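Structural polyprotein, VP3 (Israeli acute paralysis virus, PDB 5CDD) probably serves as a structural capsid protein, one of the jelly-roll subunits that build the pentamers of the viral shell. Local coordinates at residues Q78-V90 with N170-V182. Sequence-based numbering, arbitrary orientation.
Sequences QKPIANGDDWGGV and NIGPDQDQLTGAV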
ATOM      1  N   GLN B  78      51.101 -55.624 -13.624  1.00 54.59           N
ATOM      2  CA  GLN B  78      50.268 -55.133 -14.713  1.00 54.59           C
ATOM      3  C   GLN B  78      49.067 -56.041 -14.988  1.00 53.33           C
ATOM      4  O   GLN B  78      48.674 -56.237 -16.134  1.00 52.34           O
ATOM      5  CB  GLN B  78      51.103 -54.959 -15.986  1.00 56.10           C
ATOM      6  CG  GLN B  78      52.210 -53.925 -15.858  1.00 60.72           C
ATOM      7  CD  GLN B  78      52.743 -53.485 -17.203  1.00 64.70           C
ATOM      8  OE1 GLN B  78      53.191 -54.305 -18.006  1.00 65.76           O
ATOM      9  NE2 GLN B  78      52.705 -52.183 -17.455  1.00 67.55           N
ATOM     10  N   LYS B  79      48.492 -56.596 -13.926  1.00 52.55           N
ATOM     11  CA  LYS B  79      47.323 -57.464 -14.026  1.00 52.65           C
ATOM     12  C   LYS B  79      46.365 -57.047 -12.917  1.00 52.31           C
ATOM     13  O   LYS B  79      46.718 -57.098 -11.737  1.00 52.61           O
ATOM     14  CB  LYS B  79      47.717 -58.935 -13.848  1.00 52.95           C
ATOM     15  CG  LYS B  79      46.537 -59.897 -13.923  1.00 54.30           C
ATOM     16  CD  LYS B  79      46.946 -61.343 -13.667  1.00 55.90           C
ATOM     17  CE  LYS B  79      45.724 -62.254 -13.566  1.00 57.12           C
ATOM     18  NZ  LYS B  79      44.803 -61.830 -12.469  1.00 58.49           N
ATOM     19  N   PRO B  80      45.135 -56.639 -13.275  1.00 51.57           N
ATOM     20  CA  PRO B  80      44.205 -56.229 -12.222  1.00 50.79           C
ATOM     21  C   PRO B  80      44.091 -57.265 -11.120  1.00 50.20           C
ATOM     22  O   PRO B  80      43.870 -58.445 -11.386  1.00 50.47           O
ATOM     23  CB  PRO B  80      42.893 -56.024 -12.977  1.00 50.54           C
ATOM     24  CG  PRO B  80      42.989 -57.000 -14.091  1.00 51.46           C
ATOM     25  CD  PRO B  80      44.420 -56.812 -14.551  1.00 51.94           C
ATOM     26  N   ILE B  81      44.263 -56.815  -9.880  1.00 49.48           N
ATOM     27  CA  ILE B  81      44.179 -57.699  -8.726  1.00 49.70           C
ATOM     28  C   ILE B  81      42.930 -58.563  -8.766  1.00 51.08           C
ATOM     29  O   ILE B  81      41.809 -58.056  -8.763  1.00 51.84           O
ATOM     30  CB  ILE B  81      44.181 -56.900  -7.415  1.00 48.18           C
ATOM     31  CG1 ILE B  81      45.587 -56.370  -7.161  1.00 47.11           C
ATOM     32  CG2 ILE B  81      43.698 -57.780  -6.264  1.00 47.22           C
ATOM     33  CD1 ILE B  81      45.707 -55.470  -5.981  1.00 48.51           C
ATOM     34  N   ALA B  82      43.132 -59.876  -8.788  1.00 52.60           N
ATOM     35  CA  ALA B  82      42.022 -60.817  -8.843  1.00 53.59           C
ATOM     36  C   ALA B  82      41.207 -60.818  -7.568  1.00 54.67           C
ATOM     37  O   ALA B  82      41.753 -60.816  -6.468  1.00 55.25           O
ATOM     38  CB  ALA B  82      42.533 -62.219  -9.113  1.00 54.10           C
ATOM     39  N   ASN B  83      39.891 -60.834  -7.735  1.00 55.95           N
ATOM     40  CA  ASN B  83      38.950 -60.852  -6.622  1.00 57.26           C
ATOM     41  C   ASN B  83      37.789 -61.709  -7.098  1.00 58.76           C
ATOM     42  O   ASN B  83      36.616 -61.344  -6.978  1.00 59.19           O
ATOM     43  CB  ASN B  83      38.472 -59.433  -6.315  1.00 56.38           C
ATOM     44  CG  ASN B  83      37.544 -59.379  -5.124  1.00 56.47           C
ATOM     45  OD1 ASN B  83      37.908 -59.787  -4.020  1.00 56.54           O
ATOM     46  ND2 ASN B  83      36.339 -58.872  -5.337  1.00 56.25           N
ATOM     47  N   GLY B  84      38.141 -62.870  -7.635  1.00 60.22           N
ATOM     48  CA  GLY B  84      37.144 -63.765  -8.178  1.00 61.25           C
ATOM     49  C   GLY B  84      36.743 -63.119  -9.487  1.00 62.91           C
ATOM     50  O   GLY B  84      37.577 -62.501 -10.150  1.00 63.92           O
ATOM     51  N   ASP B  85      35.478 -63.248  -9.864  1.00 63.66           N
ATOM     52  CA  ASP B  85      34.993 -62.642 -11.094  1.00 64.90           C
ATOM     53  C   ASP B  85      34.170 -61.404 -10.764  1.00 63.61           C
ATOM     54  O   ASP B  85      33.336 -60.966 -11.557  1.00 64.42           O
ATOM     55  CB  ASP B  85      34.164 -63.650 -11.894  1.00 68.83           C
ATOM     56  CG  ASP B  85      35.035 -64.635 -12.662  1.00 72.61           C
ATOM     57  OD1 ASP B  85      36.052 -65.098 -12.101  1.00 74.65           O
ATOM     58  OD2 ASP B  85      34.701 -64.961 -13.820  1.00 74.21           O
ATOM     59  N   ASP B  86      34.405 -60.845  -9.578  1.00 61.36           N
ATOM     60  CA  ASP B  86      33.696 -59.640  -9.146  1.00 59.08           C
ATOM     61  C   ASP B  86      34.565 -58.415  -9.349  1.00 56.22           C
ATOM     62  O   ASP B  86      35.654 -58.494  -9.914  1.00 55.75           O
ATOM     63  CB  ASP B  86      33.330 -59.706  -7.665  1.00 62.30           C
ATOM     64  CG  ASP B  86      32.503 -60.919  -7.318  1.00 66.95           C
ATOM     65  OD1 ASP B  86      31.592 -61.275  -8.097  1.00 70.43           O
ATOM     66  OD2 ASP B  86      32.751 -61.510  -6.246  1.00 69.03           O
ATOM     67  N   TRP B  87      34.041 -57.281  -8.893  1.00 52.67           N
ATOM     68  CA  TRP B  87      34.707 -55.987  -8.973  1.00 48.72           C
ATOM     69  C   TRP B  87      35.625 -55.698  -7.784  1.00 48.42           C
ATOM     70  O   TRP B  87      35.524 -56.326  -6.730  1.00 48.80           O
ATOM     71  CB  TRP B  87      33.674 -54.866  -9.117  1.00 44.44           C
ATOM     72  CG  TRP B  87      32.643 -55.133 -10.171  1.00 39.66           C
ATOM     73  CD1 TRP B  87      31.465 -55.805 -10.013  1.00 38.47           C
ATOM     74  CD2 TRP B  87      32.695 -54.733 -11.545  1.00 37.33           C
ATOM     75  NE1 TRP B  87      30.781 -55.848 -11.204  1.00 37.48           N
ATOM     76  CE2 TRP B  87      31.516 -55.198 -12.161  1.00 36.54           C
ATOM     77  CE3 TRP B  87      33.625 -54.028 -12.315  1.00 35.95           C
ATOM     78  CZ2 TRP B  87      31.242 -54.980 -13.509  1.00 36.61           C
ATOM     79  CZ3 TRP B  87      33.351 -53.813 -13.655  1.00 36.02           C
ATOM     80  CH2 TRP B  87      32.170 -54.288 -14.237  1.00 36.51           C
ATOM     81  N   GLY B  88      36.513 -54.731  -7.977  1.00 47.78           N
ATOM     82  CA  GLY B  88      37.457 -54.279  -6.968  1.00 45.94           C
ATOM     83  C   GLY B  88      38.818 -54.067  -7.595  1.00 45.24           C
ATOM     84  O   GLY B  88      39.453 -53.035  -7.381  1.00 45.92           O
ATOM     85  N   GLY B  89      39.261 -55.034  -8.391  1.00 43.61           N
ATOM     86  CA  GLY B  89      40.513 -54.903  -9.107  1.00 40.86           C
ATOM     87  C   GLY B  89      40.204 -53.803 -10.097  1.00 39.48           C
ATOM     88  O   GLY B  89      41.013 -52.927 -10.406  1.00 39.19           O
ATOM     89  N   VAL B  90      38.974 -53.894 -10.590  1.00 38.90           N
ATOM     90  CA  VAL B  90      38.383 -52.997 -11.572  1.00 37.34           C
ATOM     91  C   VAL B  90      37.156 -52.383 -10.899  1.00 37.07           C
ATOM     92  O   VAL B  90      36.222 -53.092 -10.521  1.00 37.13           O
ATOM     93  CB  VAL B  90      37.932 -53.740 -12.847  1.00 36.59           C
ATOM     94  CG1 VAL B  90      37.383 -52.743 -13.854  1.00 34.58           C
ATOM     95  CG2 VAL B  90      39.100 -54.508 -13.446  1.00 36.37           C
ATOM     96  N   ASN B 170      24.165 -61.442 -13.769  1.00 43.24           N
ATOM     97  CA  ASN B 170      25.027 -60.406 -13.208  1.00 40.95           C
ATOM     98  C   ASN B 170      25.998 -59.880 -14.263  1.00 40.30           C
ATOM     99  O   ASN B 170      25.905 -60.236 -15.436  1.00 40.53           O
ATOM    100  CB  ASN B 170      25.812 -60.970 -12.018  1.00 40.49           C
ATOM    101  CG  ASN B 170      26.212 -59.897 -11.013  1.00 40.91           C
ATOM    102  OD1 ASN B 170      26.766 -58.860 -11.374  1.00 41.94           O
ATOM    103  ND2 ASN B 170      25.939 -60.155  -9.739  1.00 39.69           N
ATOM    104  N   ILE B 171      26.919 -59.022 -13.836  1.00 39.55           N
ATOM    105  CA  ILE B 171      27.920 -58.446 -14.728  1.00 39.01           C
ATOM    106  C   ILE B 171      29.234 -58.256 -13.974  1.00 39.42           C
ATOM    107  O   ILE B 171      29.265 -57.647 -12.906  1.00 39.88           O
ATOM    108  CB  ILE B 171      27.467 -57.079 -15.287  1.00 38.02           C
ATOM    109  CG1 ILE B 171      26.223 -57.257 -16.158  1.00 37.26           C
ATOM    110  CG2 ILE B 171      28.590 -56.450 -16.104  1.00 36.95           C
ATOM    111  CD1 ILE B 171      25.690 -55.967 -16.731  1.00 36.60           C
ATOM    112  N   GLY B 172      30.316 -58.784 -14.537  1.00 39.23           N
ATOM    113  CA  GLY B 172      31.613 -58.664 -13.900  1.00 38.70           C
ATOM    114  C   GLY B 172      32.646 -58.096 -14.851  1.00 39.36           C
ATOM    115  O   GLY B 172      32.356 -57.899 -16.029  1.00 39.53           O
ATOM    116  N   PRO B 173      33.866 -57.821 -14.368  1.00 40.12           N
ATOM    117  CA  PRO B 173      34.931 -57.269 -15.206  1.00 41.85           C
ATOM    118  C   PRO B 173      35.624 -58.317 -16.072  1.00 44.80           C
ATOM    119  O   PRO B 173      35.628 -59.506 -15.749  1.00 45.00           O
ATOM    120  CB  PRO B 173      35.877 -56.657 -14.183  1.00 39.86           C
ATOM    121  CG  PRO B 173      35.793 -57.638 -13.060  1.00 38.71           C
ATOM    122  CD  PRO B 173      34.301 -57.911 -12.963  1.00 39.16           C
ATOM    123  N   ASP B 174      36.208 -57.858 -17.174  1.00 48.18           N
ATOM    124  CA  ASP B 174      36.931 -58.726 -18.095  1.00 51.07           C
ATOM    125  C   ASP B 174      38.419 -58.481 -17.859  1.00 52.99           C
ATOM    126  O   ASP B 174      39.075 -57.785 -18.635  1.00 53.70           O
ATOM    127  CB  ASP B 174      36.578 -58.380 -19.541  1.00 52.13           C
ATOM    128  CG  ASP B 174      37.027 -59.444 -20.518  1.00 53.25           C
ATOM    129  OD1 ASP B 174      38.174 -59.925 -20.396  1.00 54.93           O
ATOM    130  OD2 ASP B 174      36.235 -59.796 -21.414  1.00 53.99           O
ATOM    131  N   GLN B 175      38.934 -59.053 -16.775  1.00 54.61           N
ATOM    132  CA  GLN B 175      40.330 -58.905 -16.380  1.00 56.39           C
ATOM    133  C   GLN B 175      41.340 -59.165 -17.483  1.00 57.17           C
ATOM    134  O   GLN B 175      42.311 -58.424 -17.625  1.00 57.87           O
ATOM    135  CB  GLN B 175      40.622 -59.828 -15.206  1.00 57.42           C
ATOM    136  CG  GLN B 175      39.733 -59.568 -14.018  1.00 59.72           C
ATOM    137  CD  GLN B 175      39.166 -60.846 -13.442  1.00 61.22           C
ATOM    138  OE1 GLN B 175      38.413 -61.558 -14.109  1.00 62.16           O
ATOM    139  NE2 GLN B 175      39.523 -61.146 -12.198  1.00 61.09           N
ATOM    140  N   ASP B 176      41.117 -60.217 -18.261  1.00 57.79           N
ATOM    141  CA  ASP B 176      42.032 -60.559 -19.343  1.00 58.48           C
ATOM    142  C   ASP B 176      42.265 -59.390 -20.290  1.00 57.62           C
ATOM    143  O   ASP B 176      43.304 -59.303 -20.938  1.00 57.20           O
ATOM    144  CB  ASP B 176      41.496 -61.754 -20.137  1.00 60.97           C
ATOM    145  CG  ASP B 176      41.201 -62.952 -19.259  1.00 63.60           C
ATOM    146  OD1 ASP B 176      42.125 -63.429 -18.565  1.00 63.19           O
ATOM    147  OD2 ASP B 176      40.042 -63.417 -19.267  1.00 65.15           O
ATOM    148  N   GLN B 177      41.297 -58.487 -20.358  1.00 57.06           N
ATOM    149  CA  GLN B 177      41.388 -57.329 -21.235  1.00 56.55           C
ATOM    150  C   GLN B 177      42.073 -56.143 -20.580  1.00 55.51           C
ATOM    151  O   GLN B 177      42.353 -55.147 -21.240  1.00 54.94           O
ATOM    152  CB  GLN B 177      39.987 -56.910 -21.677  1.00 57.89           C
ATOM    153  CG  GLN B 177      39.314 -57.907 -22.592  1.00 62.36           C
ATOM    154  CD  GLN B 177      39.297 -57.445 -24.034  1.00 65.42           C
ATOM    155  OE1 GLN B 177      38.514 -56.569 -24.411  1.00 66.75           O
ATOM    156  NE2 GLN B 177      40.168 -58.027 -24.851  1.00 66.81           N
ATOM    157  N   LEU B 178      42.356 -56.253 -19.287  1.00 54.69           N
ATOM    158  CA  LEU B 178      42.980 -55.158 -18.562  1.00 53.88           C
ATOM    159  C   LEU B 178      44.391 -55.445 -18.058  1.00 54.14           C
ATOM    160  O   LEU B 178      44.764 -55.022 -16.963  1.00 54.72           O
ATOM    161  CB  LEU B 178      42.068 -54.745 -17.402  1.00 52.32           C
ATOM    162  CG  LEU B 178      40.700 -54.204 -17.832  1.00 49.97           C
ATOM    163  CD1 LEU B 178      39.803 -54.055 -16.625  1.00 49.92           C
ATOM    164  CD2 LEU B 178      40.875 -52.869 -18.542  1.00 49.75           C
ATOM    165  N   THR B 179      45.169 -56.158 -18.868  1.00 54.52           N
ATOM    166  CA  THR B 179      46.551 -56.481 -18.528  1.00 55.29           C
ATOM    167  C   THR B 179      47.513 -55.494 -19.187  1.00 56.63           C
ATOM    168  O   THR B 179      47.219 -54.944 -20.245  1.00 58.23           O
ATOM    169  CB  THR B 179      46.929 -57.889 -18.990  1.00 54.23           C
ATOM    170  OG1 THR B 179      46.790 -57.977 -20.414  1.00 54.42           O
ATOM    171  CG2 THR B 179      46.053 -58.927 -18.292  1.00 52.70           C
ATOM    172  N   GLY B 180      48.669 -55.290 -18.568  1.00 57.15           N
ATOM    173  CA  GLY B 180      49.650 -54.355 -19.095  1.00 56.75           C
ATOM    174  C   GLY B 180      49.903 -54.289 -20.594  1.00 56.57           C
ATOM    175  O   GLY B 180      50.288 -53.228 -21.091  1.00 57.88           O
ATOM    176  N   ALA B 181      49.694 -55.394 -21.309  1.00 54.77           N
ATOM    177  CA  ALA B 181      49.938 -55.450 -22.751  1.00 53.63           C
ATOM    178  C   ALA B 181      48.784 -54.908 -23.579  1.00 52.85           C
ATOM    179  O   ALA B 181      48.962 -54.011 -24.398  1.00 52.90           O
ATOM    180  CB  ALA B 181      50.240 -56.880 -23.165  1.00 53.49           C
ATOM    181  N   VAL B 182      47.594 -55.448 -23.356  1.00 52.18           N
ATOM    182  CA  VAL B 182      46.417 -55.012 -24.092  1.00 51.17           C
ATOM    183  C   VAL B 182      45.837 -53.722 -23.524  1.00 50.33           C
ATOM    184  O   VAL B 182      45.024 -53.078 -24.169  1.00 50.29           O
ATOM    185  CB  VAL B 182      45.339 -56.122 -24.091  1.00 50.86           C
ATOM    186  CG1 VAL B 182      45.084 -56.575 -22.680  1.00 51.23           C
ATOM    187  CG2 VAL B 182      44.054 -55.622 -24.701  1.00 51.40           C
TER
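Trp87 lays one face of its indole on the Gly172–Pro173 backbone and the proline ring. Pro173 CD stands 3.9 Å from the centroid of the six-membered ring of Trp87 and 13° off the ring normal, which defines a CH-pi contact over the face, while Gly172 CA lies over the same face but nearer the rim. At the edge, near the ring plane, Trp87 NE1 gives Ile171 O a weak hydrogen bond of 2.9 Å, bent to 129° at the hydrogen; Ile171 CG2 and Val90 O also lie in plane at the edge. The CH-pi contact and the weak edge bond together probably limit how the indole can turn.

The second flat group is the Gln175 amide. The CB and CG of Gln175 pack on Pro80 CG, and a bend at chi2 turns the amide away to the 83–86 type II' turn, where Gln175 NE2 bonds Gly84 O at 3.1 Å, nearly in line with the carbonyl although 30° out of the amide's own plane. Pro173 also packs its CB against Val90 CB at 3.8 Å, the two side chains running past each other in opposite directions. Leu178, by contrast, meets Val90 tip to tip through CD1 and CG2. Pro80 also covers the CB of Leu178. Beyond it, Gly180 N donates a hydrogen bond to Gln78 O at 2.6 Å, and Gln78 CB lies 3.5 Å from Gly180 CA.

The contact thus joins two connecting segments of a jelly-roll capsid domain. Segment 78-90 follows strand 64-72 and enters strand 90-92, an outermost strand, within this chain, of the four-stranded sheet; Pro80 touches strand 236-247 at Cys239 and Arg241. Tyr98 meets Trp87 edge-to-face, and strand 164-166 pairs antiparallel with 171-173, placing Val164 against both Trp87 and Ile171.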